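Local coordinates for protein alkaline serine protease (Pseudoalteromonas sp., PDB 1V6C) that probably cleaves peptide bonds in proteins as a subtilisin-like serine endopeptidase working at alkaline pH, at residues S173-A178 with Q195-G200. Residues are numbered along the deposited sequence; the frame is centred on the assembly and turned at random.
Sequences SVMSVA and QVEISG. With CA (calcium ion), chain E.
Ala178 and Ile198 sit where segments 173-178 and 195-200, paired as parallel strands, keep a regular pattern of bonds. Ala178 N gives a nearly straight bond to Ile198 O at 2.9 Å, and Gly200 N reaches Ala178 O at 3.0 Å. On one face the side chains of Val177 and Ile198 lie side by side and point the same way, their CG2 methyls 4.1 Å apart, both against Val375 of helix 368-385; on the other, Ala178 CB presses against Val196 CG1 at 3.6 Å. Toward the start of the strands the pairing opens. Ser176 O takes Glu197 N at 2.9 Å and the following amide, Ile198 N, only weakly, where the backbone of Glu197 departs from the extended conformation (psi -33°). Into the widening gap go a water and a calcium ion. The water accepts from Ser176 N, donates to Gln195 O and Glu197 OE1, and ligates the calcium together with Val174 O, Gln195 OE1 at 2.4 Å, and the carbonyls of Ala169 and Tyr171. In Glu197, CG anti to the backbone N (chi1 -156°) sends the chain across Met175 at about a right angle, OE2 lying 3.6 Å from Met175 CE, while OE1 also pairs with Arg395. A leucine here would probably leave Arg395 without its carboxylate and the calcium-bound water less firmly oriented. Parallel strands splayed around a carbonyl-rich calcium site, resembling the weak cation site of subtilisins, close this edge of the central subtilase sheet.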
# COMPACT_ATOMS: atom_id res chain seq x y z
N SER A 173 -3.35 4.35 23.00
CA SER A 173 -4.56 4.97 22.46
C SER A 173 -4.64 4.88 20.94
O SER A 173 -5.62 5.33 20.34
CB SER A 173 -4.61 6.44 22.88
OG SER A 173 -3.45 7.12 22.44
N VAL A 174 -3.63 4.30 20.32
CA VAL A 174 -3.56 4.20 18.86
C VAL A 174 -3.39 2.77 18.35
O VAL A 174 -2.67 1.98 18.95
CB VAL A 174 -2.36 5.02 18.34
CG1 VAL A 174 -2.31 4.97 16.82
CG2 VAL A 174 -2.44 6.45 18.84
N MET A 175 -4.05 2.45 17.24
CA MET A 175 -3.91 1.12 16.66
C MET A 175 -2.62 1.06 15.83
O MET A 175 -2.46 1.84 14.89
CB MET A 175 -5.10 0.79 15.75
CG MET A 175 -6.44 0.66 16.44
SD MET A 175 -7.69 0.04 15.28
CE MET A 175 -7.51 -1.70 15.50
N SER A 176 -1.72 0.15 16.18
CA SER A 176 -0.47 0.00 15.44
C SER A 176 -0.73 -0.99 14.30
O SER A 176 -1.06 -2.15 14.55
CB SER A 176 0.63 -0.53 16.36
OG SER A 176 1.84 -0.71 15.65
N VAL A 177 -0.58 -0.53 13.07
CA VAL A 177 -0.84 -1.36 11.89
C VAL A 177 0.40 -1.94 11.20
O VAL A 177 1.33 -1.21 10.85
CB VAL A 177 -1.65 -0.55 10.84
CG1 VAL A 177 -1.95 -1.42 9.62
CG2 VAL A 177 -2.93 -0.05 11.47
N ALA A 178 0.38 -3.26 10.99
CA ALA A 178 1.47 -3.96 10.33
C ALA A 178 1.12 -4.23 8.87
O ALA A 178 -0.04 -4.15 8.49
CB ALA A 178 1.75 -5.29 11.05
N GLN A 195 3.02 -3.89 20.43
CA GLN A 195 1.98 -2.90 20.20
C GLN A 195 1.25 -3.23 18.90
O GLN A 195 0.07 -2.90 18.75
CB GLN A 195 2.56 -1.49 20.12
CG GLN A 195 2.79 -0.79 21.47
CD GLN A 195 1.50 -0.38 22.17
OE1 GLN A 195 0.55 0.08 21.53
NE2 GLN A 195 1.47 -0.52 23.49
N VAL A 196 1.95 -3.86 17.95
CA VAL A 196 1.32 -4.22 16.67
C VAL A 196 -0.03 -4.86 17.01
O VAL A 196 -0.11 -5.85 17.75
CB VAL A 196 2.19 -5.21 15.85
CG1 VAL A 196 1.43 -5.68 14.62
CG2 VAL A 196 3.47 -4.50 15.41
N GLU A 197 -1.09 -4.28 16.46
CA GLU A 197 -2.44 -4.71 16.77
C GLU A 197 -3.22 -5.40 15.67
O GLU A 197 -4.03 -6.29 15.93
CB GLU A 197 -3.22 -3.47 17.23
CG GLU A 197 -4.41 -3.73 18.12
CD GLU A 197 -4.90 -2.46 18.77
OE1 GLU A 197 -4.05 -1.70 19.28
OE2 GLU A 197 -6.12 -2.22 18.79
N ILE A 198 -2.97 -5.01 14.43
CA ILE A 198 -3.70 -5.59 13.31
C ILE A 198 -2.89 -5.41 12.03
O ILE A 198 -1.97 -4.59 11.98
CB ILE A 198 -5.09 -4.91 13.19
CG1 ILE A 198 -6.01 -5.72 12.29
CG2 ILE A 198 -4.92 -3.48 12.67
CD1 ILE A 198 -7.48 -5.33 12.43
N SER A 199 -3.23 -6.18 11.00
CA SER A 199 -2.51 -6.12 9.74
C SER A 199 -3.38 -5.69 8.56
O SER A 199 -4.59 -5.87 8.57
CB SER A 199 -1.90 -7.49 9.42
OG SER A 199 -1.02 -7.92 10.45
N GLY A 200 -2.73 -5.11 7.56
CA GLY A 200 -3.43 -4.67 6.37
C GLY A 200 -2.52 -4.85 5.17
O GLY A 200 -1.31 -5.04 5.34
CA CA E . -0.76 1.36 19.92
O HOH W 1 -1.53 -0.74 19.15